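Local coordinates for 7,8-dihydro-6-hydroxymethylpterin pyrophosphokinase-dihydropteroate synthase (Plasmodium falciparum, PDB 6JWS), which probably catalyses two consecutive steps of folate biosynthesis, activating 6-hydroxymethyl-7,8-dihydropterin with ATP and joining the resulting diphosphate to 4-aminobenzoate to give 7,8-dihydropteroate, at residues F217-K222 against E314-P319; N137-K142 against H320-H325; K476-I481 against V498-D503. The protein carries 1 engineered substitution. All coordinates share one frame; numbering follows the deposited sequence.

Contact 1: F217-K222 against E314-P319. With ATP (adenosine-5'-triphosphate), chain J.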
loop_
_atom_site.group_PDB
_atom_site.type_symbol
_atom_site.label_atom_id
_atom_site.label_comp_id
_atom_site.label_asym_id
_atom_site.label_seq_id
_atom_site.Cartn_x
_atom_site.Cartn_y
_atom_site.Cartn_z
ATOM N N PHE B 217 -24.741 -11.647 41.273
ATOM C CA PHE B 217 -25.354 -12.891 41.724
ATOM C C PHE B 217 -24.672 -14.101 41.084
ATOM O O PHE B 217 -24.244 -14.055 39.928
ATOM C CB PHE B 217 -26.848 -12.949 41.377
ATOM C CG PHE B 217 -27.727 -11.885 41.992
ATOM C CD1 PHE B 217 -27.267 -11.072 43.016
ATOM C CD2 PHE B 217 -29.033 -11.722 41.559
ATOM C CE1 PHE B 217 -28.073 -10.081 43.557
ATOM C CE2 PHE B 217 -29.843 -10.734 42.104
ATOM C CZ PHE B 217 -29.360 -9.918 43.104
ATOM N N THR B 218 -24.628 -15.196 41.849
ATOM C CA THR B 218 -24.231 -16.506 41.363
ATOM C C THR B 218 -25.379 -17.475 41.636
ATOM O O THR B 218 -25.611 -17.850 42.784
ATOM C CB THR B 218 -22.976 -16.992 42.098
ATOM O OG1 THR B 218 -21.971 -15.980 42.093
ATOM C CG2 THR B 218 -22.421 -18.279 41.527
ATOM N N ILE B 219 -26.077 -17.882 40.572
ATOM C CA ILE B 219 -27.304 -18.655 40.680
ATOM C C ILE B 219 -27.229 -19.850 39.731
ATOM O O ILE B 219 -26.754 -19.711 38.606
ATOM C CB ILE B 219 -28.511 -17.755 40.340
ATOM C CG1 ILE B 219 -28.788 -16.756 41.464
ATOM C CG2 ILE B 219 -29.742 -18.574 39.973
ATOM C CD1 ILE B 219 -29.395 -15.463 40.989
ATOM N N PHE B 220 -27.701 -21.018 40.206
ATOM C CA PHE B 220 -28.023 -22.151 39.351
ATOM C C PHE B 220 -29.254 -22.857 39.914
ATOM O O PHE B 220 -29.184 -23.474 40.974
ATOM C CB PHE B 220 -26.825 -23.097 39.169
ATOM C CG PHE B 220 -26.891 -23.954 37.923
ATOM C CD1 PHE B 220 -27.652 -25.114 37.888
ATOM C CD2 PHE B 220 -26.209 -23.586 36.767
ATOM C CE1 PHE B 220 -27.727 -25.884 36.731
ATOM C CE2 PHE B 220 -26.283 -24.352 35.612
ATOM C CZ PHE B 220 -27.041 -25.504 35.594
ATOM N N MET B 221 -30.380 -22.753 39.197
ATOM C CA MET B 221 -31.644 -23.313 39.647
ATOM C C MET B 221 -32.024 -24.448 38.703
ATOM O O MET B 221 -32.325 -24.195 37.539
ATOM C CB MET B 221 -32.745 -22.247 39.648
ATOM C CG MET B 221 -32.666 -21.292 40.829
ATOM S SD MET B 221 -33.942 -19.982 40.826
ATOM C CE MET B 221 -35.448 -20.938 40.639
ATOM N N LYS B 222 -32.029 -25.682 39.232
ATOM C CA LYS B 222 -31.854 -26.886 38.429
ATOM C C LYS B 222 -33.148 -27.321 37.743
ATOM O O LYS B 222 -33.104 -27.820 36.618
ATOM C CB LYS B 222 -31.233 -28.019 39.251
ATOM C CG LYS B 222 -29.708 -28.070 39.238
ATOM C CD LYS B 222 -29.118 -29.168 40.103
ATOM C CE LYS B 222 -29.211 -28.867 41.586
ATOM N NZ LYS B 222 -28.319 -29.740 42.386
ATOM N N GLU B 314 -36.329 -24.142 31.705
ATOM C CA GLU B 314 -36.015 -25.402 32.354
ATOM C C GLU B 314 -35.123 -25.146 33.564
ATOM O O GLU B 314 -35.210 -25.868 34.550
ATOM C CB GLU B 314 -35.360 -26.368 31.363
ATOM C CG GLU B 314 -36.234 -26.685 30.158
ATOM C CD GLU B 314 -36.082 -28.082 29.578
ATOM O OE1 GLU B 314 -34.942 -28.593 29.556
ATOM O OE2 GLU B 314 -37.107 -28.663 29.157
ATOM N N PHE B 315 -34.254 -24.132 33.469
ATOM C CA PHE B 315 -33.344 -23.797 34.555
ATOM C C PHE B 315 -32.866 -22.356 34.385
ATOM O O PHE B 315 -33.098 -21.749 33.345
ATOM C CB PHE B 315 -32.195 -24.810 34.647
ATOM C CG PHE B 315 -31.180 -24.745 33.532
ATOM C CD1 PHE B 315 -31.440 -25.310 32.293
ATOM C CD2 PHE B 315 -29.960 -24.107 33.721
ATOM C CE1 PHE B 315 -30.501 -25.244 31.271
ATOM C CE2 PHE B 315 -29.022 -24.042 32.698
ATOM C CZ PHE B 315 -29.292 -24.611 31.474
ATOM N N LEU B 316 -32.228 -21.817 35.429
ATOM C CA LEU B 316 -31.627 -20.500 35.361
ATOM C C LEU B 316 -30.167 -20.566 35.794
ATOM O O LEU B 316 -29.869 -20.944 36.924
ATOM C CB LEU B 316 -32.404 -19.522 36.250
ATOM C CG LEU B 316 -31.923 -18.071 36.166
ATOM C CD1 LEU B 316 -32.153 -17.503 34.769
ATOM C CD2 LEU B 316 -32.593 -17.201 37.222
ATOM N N SER B 317 -29.268 -20.131 34.902
ATOM C CA SER B 317 -27.857 -20.036 35.242
ATOM C C SER B 317 -27.396 -18.583 35.149
ATOM O O SER B 317 -27.419 -17.987 34.073
ATOM C CB SER B 317 -27.021 -20.942 34.362
ATOM O OG SER B 317 -25.669 -20.947 34.810
ATOM N N ILE B 318 -26.977 -18.020 36.283
ATOM C CA ILE B 318 -26.331 -16.721 36.290
ATOM C C ILE B 318 -24.993 -16.856 37.002
ATOM O O ILE B 318 -24.960 -17.231 38.168
ATOM C CB ILE B 318 -27.195 -15.630 36.958
ATOM C CG1 ILE B 318 -28.627 -15.577 36.417
ATOM C CG2 ILE B 318 -26.491 -14.276 36.889
ATOM C CD1 ILE B 318 -28.789 -14.831 35.125
ATOM N N PRO B 319 -23.853 -16.489 36.372
ATOM C CA PRO B 319 -23.810 -16.085 34.967
ATOM C C PRO B 319 -24.250 -17.184 34.006
ATOM O O PRO B 319 -24.274 -18.359 34.357
ATOM C CB PRO B 319 -22.319 -15.798 34.758
ATOM C CG PRO B 319 -21.837 -15.373 36.116
ATOM C CD PRO B 319 -22.556 -16.323 37.048
HETATM P PG ATP J . -29.023 -21.170 26.676
HETATM O O1G ATP J . -27.828 -21.044 25.748
HETATM O O2G ATP J . -28.668 -21.805 28.011
HETATM O O3G ATP J . -29.751 -19.851 26.840
HETATM P PB ATP J . -30.242 -22.804 24.469
HETATM O O1B ATP J . -30.994 -24.085 24.569
HETATM O O2B ATP J . -28.958 -22.762 23.699
HETATM O O3B ATP J . -30.036 -22.220 25.951
HETATM P PA ATP J . -32.507 -20.948 24.413
HETATM O O1A ATP J . -32.103 -19.575 24.853
HETATM O O2A ATP J . -33.620 -21.075 23.424
HETATM O O3A ATP J . -31.214 -21.702 23.842
HETATM O "O5'" ATP J . -32.841 -21.850 25.700
HETATM C "C5'" ATP J . -32.664 -21.260 27.015
HETATM C "C4'" ATP J . -32.807 -22.331 28.065
HETATM O "O4'" ATP J . -31.721 -22.233 29.025
HETATM C "C3'" ATP J . -34.096 -22.258 28.890
HETATM O "O3'" ATP J . -34.518 -23.581 29.198
HETATM C "C2'" ATP J . -33.663 -21.416 30.094
HETATM O "O2'" ATP J . -34.370 -21.660 31.287
HETATM C "C1'" ATP J . -32.226 -21.879 30.296
HETATM N N9 ATP J . -31.373 -20.852 30.895
HETATM C C8 ATP J . -30.571 -21.015 31.994
HETATM N N7 ATP J . -29.914 -19.922 32.307
HETATM C C5 ATP J . -30.288 -19.001 31.338
HETATM C C6 ATP J . -29.915 -17.662 31.113
HETATM N N6 ATP J . -29.062 -17.007 31.891
HETATM N N1 ATP J . -30.477 -17.022 30.056
HETATM C C2 ATP J . -31.344 -17.694 29.283
HETATM N N3 ATP J . -31.761 -18.954 29.400
HETATM C C4 ATP J . -31.191 -19.561 30.461
#

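Contact 2: N137-K142 against H320-H325. With ATP (adenosine-5'-triphosphate), chain J.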
loop_
_atom_site.group_PDB
_atom_site.type_symbol
_atom_site.label_atom_id
_atom_site.label_comp_id
_atom_site.label_asym_id
_atom_site.label_seq_id
_atom_site.Cartn_x
_atom_site.Cartn_y
_atom_site.Cartn_z
ATOM N N ASN B 137 -20.366 -26.943 34.006
ATOM C CA ASN B 137 -19.574 -27.922 33.269
ATOM C C ASN B 137 -20.484 -29.056 32.803
ATOM O O ASN B 137 -20.365 -29.532 31.680
ATOM C CB ASN B 137 -18.361 -28.434 34.052
ATOM C CG ASN B 137 -17.259 -27.411 34.256
ATOM O OD1 ASN B 137 -16.338 -27.646 35.035
ATOM N ND2 ASN B 137 -17.335 -26.276 33.576
ATOM N N ASN B 138 -21.416 -29.456 33.675
ATOM C CA ASN B 138 -22.338 -30.531 33.366
ATOM C C ASN B 138 -23.123 -30.188 32.107
ATOM O O ASN B 138 -23.221 -31.010 31.196
ATOM C CB ASN B 138 -23.260 -30.860 34.544
ATOM C CG ASN B 138 -24.402 -31.775 34.149
ATOM O OD1 ASN B 138 -25.566 -31.416 34.297
ATOM N ND2 ASN B 138 -24.085 -32.945 33.620
ATOM N N ILE B 139 -23.675 -28.969 32.065
ATOM C CA ILE B 139 -24.468 -28.547 30.921
ATOM C C ILE B 139 -23.612 -28.616 29.658
ATOM O O ILE B 139 -24.098 -29.021 28.603
ATOM C CB ILE B 139 -25.076 -27.145 31.130
ATOM C CG1 ILE B 139 -26.059 -27.109 32.308
ATOM C CG2 ILE B 139 -25.696 -26.625 29.834
ATOM C CD1 ILE B 139 -27.284 -28.002 32.149
ATOM N N ILE B 140 -22.337 -28.223 29.784
ATOM C CA ILE B 140 -21.447 -28.118 28.638
ATOM C C ILE B 140 -21.160 -29.513 28.095
ATOM O O ILE B 140 -21.257 -29.720 26.883
ATOM C CB ILE B 140 -20.159 -27.320 28.962
ATOM C CG1 ILE B 140 -20.483 -25.868 29.347
ATOM C CG2 ILE B 140 -19.167 -27.392 27.802
ATOM C CD1 ILE B 140 -19.314 -25.084 29.924
ATOM N N VAL B 141 -20.835 -30.462 28.993
ATOM C CA VAL B 141 -20.478 -31.808 28.552
ATOM C C VAL B 141 -21.713 -32.486 27.953
ATOM O O VAL B 141 -21.612 -33.186 26.946
ATOM C CB VAL B 141 -19.758 -32.673 29.616
ATOM C CG1 VAL B 141 -18.752 -31.899 30.454
ATOM C CG2 VAL B 141 -20.707 -33.456 30.504
ATOM N N LYS B 142 -22.879 -32.219 28.558
ATOM C CA LYS B 142 -24.153 -32.762 28.115
ATOM C C LYS B 142 -24.508 -32.237 26.721
ATOM O O LYS B 142 -25.028 -32.983 25.894
ATOM C CB LYS B 142 -25.237 -32.445 29.152
ATOM C CG LYS B 142 -26.635 -32.950 28.824
ATOM C CD LYS B 142 -27.741 -32.188 29.529
ATOM C CE LYS B 142 -29.102 -32.427 28.902
ATOM N NZ LYS B 142 -30.151 -31.586 29.527
ATOM N N HIS B 320 -24.609 -16.790 32.784
ATOM C CA HIS B 320 -24.945 -17.762 31.760
ATOM C C HIS B 320 -23.844 -18.824 31.688
ATOM O O HIS B 320 -22.669 -18.544 31.935
ATOM C CB HIS B 320 -25.235 -17.052 30.436
ATOM C CG HIS B 320 -25.753 -17.935 29.358
ATOM N ND1 HIS B 320 -24.915 -18.686 28.554
ATOM C CD2 HIS B 320 -27.008 -18.174 28.925
ATOM C CE1 HIS B 320 -25.635 -19.349 27.665
ATOM N NE2 HIS B 320 -26.916 -19.055 27.870
ATOM N N VAL B 321 -24.259 -20.054 31.373
ATOM C CA VAL B 321 -23.393 -21.227 31.339
ATOM C C VAL B 321 -22.226 -20.960 30.386
ATOM O O VAL B 321 -21.106 -21.403 30.625
ATOM C CB VAL B 321 -24.200 -22.481 30.920
ATOM C CG1 VAL B 321 -23.323 -23.668 30.564
ATOM C CG2 VAL B 321 -25.218 -22.890 31.971
ATOM N N TYR B 322 -22.482 -20.193 29.323
ATOM C CA TYR B 322 -21.542 -20.154 28.217
ATOM C C TYR B 322 -20.623 -18.932 28.259
ATOM O O TYR B 322 -19.756 -18.803 27.407
ATOM C CB TYR B 322 -22.278 -20.400 26.898
ATOM C CG TYR B 322 -22.535 -21.864 26.624
ATOM C CD1 TYR B 322 -21.597 -22.633 25.951
ATOM C CD2 TYR B 322 -23.700 -22.489 27.052
ATOM C CE1 TYR B 322 -21.813 -23.978 25.697
ATOM C CE2 TYR B 322 -23.929 -23.840 26.818
ATOM C CZ TYR B 322 -22.981 -24.584 26.132
ATOM O OH TYR B 322 -23.176 -25.905 25.866
ATOM N N THR B 323 -20.754 -18.096 29.294
ATOM C CA THR B 323 -20.115 -16.787 29.352
ATOM C C THR B 323 -18.625 -16.836 29.002
ATOM O O THR B 323 -18.119 -15.954 28.318
ATOM C CB THR B 323 -20.353 -16.127 30.711
ATOM O OG1 THR B 323 -21.763 -16.181 30.921
ATOM C CG2 THR B 323 -19.885 -14.689 30.762
ATOM N N THR B 324 -17.943 -17.879 29.464
ATOM C CA THR B 324 -16.497 -18.019 29.439
ATOM C C THR B 324 -16.098 -19.010 28.349
ATOM O O THR B 324 -14.922 -19.145 28.010
ATOM C CB THR B 324 -16.057 -18.484 30.834
ATOM O OG1 THR B 324 -15.772 -17.261 31.503
ATOM C CG2 THR B 324 -14.868 -19.416 30.861
ATOM N N HIS B 325 -17.097 -19.707 27.809
ATOM C CA HIS B 325 -16.840 -20.837 26.934
ATOM C C HIS B 325 -16.958 -20.406 25.470
ATOM O O HIS B 325 -16.210 -20.882 24.623
ATOM C CB HIS B 325 -17.725 -22.020 27.354
ATOM C CG HIS B 325 -17.276 -23.339 26.815
ATOM N ND1 HIS B 325 -17.698 -23.824 25.577
ATOM C CD2 HIS B 325 -16.452 -24.279 27.334
ATOM C CE1 HIS B 325 -17.151 -25.005 25.359
ATOM N NE2 HIS B 325 -16.379 -25.305 26.425
HETATM P PG ATP J . -29.023 -21.170 26.676
HETATM O O1G ATP J . -27.828 -21.044 25.748
HETATM O O2G ATP J . -28.668 -21.805 28.011
HETATM O O3G ATP J . -29.751 -19.851 26.840
HETATM P PB ATP J . -30.242 -22.804 24.469
HETATM O O1B ATP J . -30.994 -24.085 24.569
HETATM O O2B ATP J . -28.958 -22.762 23.699
HETATM O O3B ATP J . -30.036 -22.220 25.951
HETATM P PA ATP J . -32.507 -20.948 24.413
HETATM O O1A ATP J . -32.103 -19.575 24.853
HETATM O O2A ATP J . -33.620 -21.075 23.424
HETATM O O3A ATP J . -31.214 -21.702 23.842
HETATM O "O5'" ATP J . -32.841 -21.850 25.700
HETATM C "C5'" ATP J . -32.664 -21.260 27.015
HETATM C "C4'" ATP J . -32.807 -22.331 28.065
HETATM O "O4'" ATP J . -31.721 -22.233 29.025
HETATM C "C3'" ATP J . -34.096 -22.258 28.890
HETATM O "O3'" ATP J . -34.518 -23.581 29.198
HETATM C "C2'" ATP J . -33.663 -21.416 30.094
HETATM O "O2'" ATP J . -34.370 -21.660 31.287
HETATM C "C1'" ATP J . -32.226 -21.879 30.296
HETATM N N9 ATP J . -31.373 -20.852 30.895
HETATM C C8 ATP J . -30.571 -21.015 31.994
HETATM N N7 ATP J . -29.914 -19.922 32.307
HETATM C C5 ATP J . -30.288 -19.001 31.338
HETATM C C6 ATP J . -29.915 -17.662 31.113
HETATM N N6 ATP J . -29.062 -17.007 31.891
HETATM N N1 ATP J . -30.477 -17.022 30.056
HETATM C C2 ATP J . -31.344 -17.694 29.283
HETATM N N3 ATP J . -31.761 -18.954 29.400
HETATM C C4 ATP J . -31.191 -19.561 30.461
HETATM O O HOH W 1 -21.373 -27.470 24.752
#

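Contact 3: K476-I481 against V498-D503. With PT1 (pteroic acid), chain I.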
loop_
_atom_site.group_PDB
_atom_site.type_symbol
_atom_site.label_atom_id
_atom_site.label_comp_id
_atom_site.label_asym_id
_atom_site.label_seq_id
_atom_site.Cartn_x
_atom_site.Cartn_y
_atom_site.Cartn_z
ATOM N N LYS B 476 -30.772 2.601 -3.462
ATOM C CA LYS B 476 -30.964 3.911 -2.858
ATOM C C LYS B 476 -29.720 4.298 -2.064
ATOM O O LYS B 476 -29.243 3.519 -1.243
ATOM C CB LYS B 476 -32.224 3.983 -1.990
ATOM C CG LYS B 476 -32.638 5.404 -1.630
ATOM C CD LYS B 476 -33.877 5.479 -0.770
ATOM C CE LYS B 476 -34.366 6.896 -0.564
ATOM N NZ LYS B 476 -35.195 7.003 0.659
ATOM N N PRO B 477 -29.150 5.500 -2.312
ATOM C CA PRO B 477 -28.008 5.977 -1.544
ATOM C C PRO B 477 -28.471 6.329 -0.137
ATOM O O PRO B 477 -29.620 6.695 0.082
ATOM C CB PRO B 477 -27.501 7.210 -2.304
ATOM C CG PRO B 477 -28.713 7.683 -3.079
ATOM C CD PRO B 477 -29.564 6.456 -3.352
ATOM N N ILE B 478 -27.568 6.108 0.811
ATOM C CA ILE B 478 -27.726 6.526 2.187
ATOM C C ILE B 478 -27.534 8.035 2.187
ATOM O O ILE B 478 -26.699 8.554 1.441
ATOM C CB ILE B 478 -26.677 5.761 3.014
ATOM C CG1 ILE B 478 -26.822 4.251 2.778
ATOM C CG2 ILE B 478 -26.758 6.124 4.481
ATOM C CD1 ILE B 478 -25.784 3.391 3.467
ATOM N N ILE B 479 -28.347 8.737 2.984
ATOM C CA ILE B 479 -28.267 10.189 3.046
ATOM C C ILE B 479 -27.727 10.608 4.410
ATOM O O ILE B 479 -28.303 10.280 5.453
ATOM C CB ILE B 479 -29.633 10.854 2.748
ATOM C CG1 ILE B 479 -30.205 10.440 1.386
ATOM C CG2 ILE B 479 -29.538 12.365 2.859
ATOM C CD1 ILE B 479 -29.233 10.636 0.241
ATOM N N SER B 480 -26.677 11.428 4.371
ATOM C CA SER B 480 -26.093 11.999 5.567
ATOM C C SER B 480 -26.312 13.517 5.584
ATOM O O SER B 480 -26.136 14.199 4.568
ATOM C CB SER B 480 -24.616 11.643 5.599
ATOM O OG SER B 480 -23.979 12.263 6.698
ATOM N N ILE B 481 -26.662 14.061 6.753
ATOM C CA ILE B 481 -26.805 15.513 6.858
ATOM C C ILE B 481 -25.707 16.080 7.756
ATOM O O ILE B 481 -25.579 15.688 8.909
ATOM C CB ILE B 481 -28.215 15.958 7.303
ATOM C CG1 ILE B 481 -28.265 17.463 7.569
ATOM C CG2 ILE B 481 -28.733 15.180 8.504
ATOM C CD1 ILE B 481 -29.637 18.044 7.343
ATOM N N VAL B 498 -33.387 11.656 5.832
ATOM C CA VAL B 498 -31.982 11.375 6.093
ATOM C C VAL B 498 -31.833 10.057 6.851
ATOM O O VAL B 498 -32.757 9.634 7.546
ATOM C CB VAL B 498 -31.264 12.527 6.835
ATOM C CG1 VAL B 498 -31.300 13.822 6.041
ATOM C CG2 VAL B 498 -31.798 12.743 8.249
ATOM N N ASP B 499 -30.634 9.459 6.740
ATOM C CA ASP B 499 -30.236 8.279 7.486
ATOM C C ASP B 499 -29.192 8.573 8.569
ATOM O O ASP B 499 -29.173 7.889 9.580
ATOM C CB ASP B 499 -29.664 7.242 6.528
ATOM C CG ASP B 499 -30.666 6.958 5.436
ATOM O OD1 ASP B 499 -31.775 6.480 5.802
ATOM O OD2 ASP B 499 -30.354 7.283 4.248
ATOM N N ILE B 500 -28.282 9.524 8.340
ATOM C CA ILE B 500 -27.088 9.639 9.170
ATOM C C ILE B 500 -26.941 11.088 9.632
ATOM O O ILE B 500 -27.055 11.995 8.815
ATOM C CB ILE B 500 -25.824 9.184 8.391
ATOM C CG1 ILE B 500 -25.819 7.675 8.132
ATOM C CG2 ILE B 500 -24.546 9.624 9.118
ATOM C CD1 ILE B 500 -24.738 7.194 7.185
ATOM N N LEU B 501 -26.711 11.289 10.937
ATOM C CA LEU B 501 -26.249 12.578 11.429
ATOM C C LEU B 501 -24.723 12.666 11.281
ATOM O O LEU B 501 -23.975 11.829 11.786
ATOM C CB LEU B 501 -26.705 12.780 12.883
ATOM C CG LEU B 501 -26.132 14.012 13.609
ATOM C CD1 LEU B 501 -26.580 15.317 12.947
ATOM C CD2 LEU B 501 -26.549 14.031 15.071
ATOM N N ASN B 502 -24.268 13.712 10.593
ATOM C CA ASN B 502 -22.862 14.056 10.528
ATOM C C ASN B 502 -22.638 15.317 11.365
ATOM O O ASN B 502 -22.886 16.423 10.895
ATOM C CB ASN B 502 -22.437 14.262 9.071
ATOM C CG ASN B 502 -21.013 14.748 8.947
ATOM O OD1 ASN B 502 -20.242 14.620 9.895
ATOM N ND2 ASN B 502 -20.667 15.340 7.808
ATOM N N ASP B 503 -22.163 15.144 12.611
ATOM C CA ASP B 503 -22.104 16.237 13.575
ATOM C C ASP B 503 -20.640 16.618 13.836
ATOM O O ASP B 503 -19.930 15.947 14.585
ATOM C CB ASP B 503 -22.876 15.868 14.845
ATOM C CG ASP B 503 -23.079 17.014 15.833
ATOM O OD1 ASP B 503 -22.106 17.810 16.077
ATOM O OD2 ASP B 503 -24.224 17.137 16.336
HETATM C C2 PT1 I . -14.967 16.595 7.505
HETATM C C3 PT1 I . -15.733 17.742 7.014
HETATM C C5 PT1 I . -17.178 17.715 7.264
HETATM N N6 PT1 I . -15.172 18.784 6.355
HETATM C C7 PT1 I . -16.934 15.617 8.396
HETATM N N9 PT1 I . -17.708 16.652 7.934
HETATM C C10 PT1 I . -15.953 19.822 5.957
HETATM N N11 PT1 I . -17.499 14.562 9.088
HETATM C C12 PT1 I . -17.318 19.815 6.218
HETATM C C21 PT1 I . -9.141 23.147 4.989
HETATM O O22 PT1 I . -8.810 23.402 3.799
HETATM O O1 PT1 I . -13.642 16.555 7.318
HETATM N N4 PT1 I . -15.595 15.594 8.159
HETATM N N8 PT1 I . -17.898 18.768 6.842
HETATM C C13 PT1 I . -15.303 20.993 5.269
HETATM N N14 PT1 I . -14.498 21.741 6.273
HETATM C C15 PT1 I . -13.221 22.086 5.986
HETATM C C16 PT1 I . -12.261 22.166 7.017
HETATM C C17 PT1 I . -12.876 22.373 4.625
HETATM C C18 PT1 I . -10.929 22.517 6.686
HETATM C C19 PT1 I . -11.544 22.741 4.312
HETATM C C20 PT1 I . -10.569 22.793 5.340
HETATM O O23 PT1 I . -8.283 23.179 5.887
HETATM O O HOH W 2 -31.718 6.320 2.115
#

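Contact 1: F217-K222 against E314-P319
A two-stranded antiparallel beta ladder, Ile219-Met221 against Leu316-Ile318, forms one wall of the ATP site in the pyrophosphokinase part of the chain. Its tight end is the pair Ile219/Ile318, where Ile219 N reaches Ile318 O at 2.7 Å, almost straight (173°), and Ile318 N answers to Ile219 O. Met221 and Leu316 make the second pair, slackening to 3.2 Å from Leu316 N to Met221 O. Ile219, Met221, Leu316 and Ile318 share one face, which packs on helix 177-190 and strand 208-214. From the other face, at the non-hydrogen-bonded pair between them, the Phe220 ring brings CD2 to 3.3 Å from Ser317 OG. Beyond Met221 the ladder loosens: Lys222 and Glu314 are solvent-exposed, and the Glu314 side chain is poorly ordered. Phe315 bridges the two regimes. With CG in the crowded position between N and C (chi1 71°), its ring lies nearly parallel to that of Phe220 but slid aside, centroids 5.4 Å apart, and turns one face to the adenine's C8 edge, CE2 3.5 Å from ATP C8, the planes steeply inclined. The backbone reads the adenine: Ser317 O accepts from ATP N6 at 2.9 Å, and Ser317 N donates to ATP N7 at 2.7 Å.

Contact 2: N137-K142 against H320-H325
Ile139 is the first residue of helix segment 137-142 to reach the 320-325 loop. Its CG2, anti to the backbone N, comes to 3.9 Å from CG1 of Val321, the two side chains crossing at about a right angle, while its CG1 branch leads away from the loop. The same CG2 lies obliquely at the Tyr322 ring, a looser contact. Ile140 follows with the largest share of the interface and uses both branches. Its CG1 runs past Val321 in the opposite direction, 3.8 Å from CG1 of that residue, and also sits over one face of the Tyr322 ring. Ile140 and His325 meet tip to tip, Ile140 CG2 lying over one face of the imidazole in a CH-pi contact, 4.0 Å from its centroid. The loop that receives these two isoleucines opens with a type I beta turn, His320 to Thr323, in the pyrophosphokinase part of the chain. His320 O takes both Thr323 N and Thr323 OG1, and the imidazole of His320 is held by Tyr322 N, which donates to ND1 at 3.0 Å. ND1 thus serving as acceptor, NE2 probably carries the ring hydrogen; it lies 3.0 Å from ATP O1G, near the plane of the ring, where the phosphate charge would favour it. The two segments share no direct hydrogen bond; a water links them, donating to Ile140 O and lying 2.6 Å from Tyr322 OH, at the edge of the phenol ring. One helical turn after Ile139, Asn143 ND2 hydrogen-bonds the same hydroxyl, and Arg326 makes a cation-pi contact with the ring.

Contact 3: K476-I481 against V498-D503
The carboxamide of Asn502 points both polar atoms at the edge of the pterin in pteroic acid: OD1 accepts from N11 at 2.9 Å and ND2 donates to N9 at 3.2 Å, with the two planes twisted about 45° apart. The other flat group, the Asp499 carboxylate, turns the anti lone pair of OD2 to Ile479 N in a nearly straight 2.8 Å bond, and a water bridges the same oxygen to Pro477 O. Between them run parallel neighbours of the TIM barrel, strands 478-482 and 500-503, joined through helix 486-494 as a beta-alpha-beta crossover. Ile479 O is gripped twice, by Asp499 N and Ile500 N; Ile481 N then donates to Ile500 O almost along the C=O axis, and Asn502 N to Ile481 O. On the barrel's inner side Ile478 CG2 packs closely against Ile500 CD1, 3.5 Å away, and Ser480 follows with its hydroxyl on Asp430, which also takes a weak bond from Asn502 ND2; Asp430 thus links the two strands through their side chains, next to the residue that binds the pterin. On the helix side Val498 CG1 fits between CG2 of Ile479 and CG2 of Ile481, beneath helices 448-464 and 486-494. Ser480 OG, anti to its backbone N (chi1 176°), ends 3.5 Å from Asn502 CB.

In the fold
Contacts 1 and 2 build one site: their centres are 12 Å apart and both touch the same ATP, contact 1 at the adenine and ribose, contact 2 at the gamma-phosphate through His320. They also share a hydrophobic core: Ile139 CG1 lies 3.8 Å from Phe220 CZ, Val321 CG2 4.0 Å from Phe315 CE2, and Ile139 CD1 4.0 Å from Phe315 CZ, so helix 129-148 backs the ring whose face meets ATP C8. Contact 3 belongs to the other catalytic unit, on the opposite side of the chain's centre, where pteroic acid sits. Its centre is about 44 Å from that of contact 1 and about 43 Å from that of contact 2, with no contact between them.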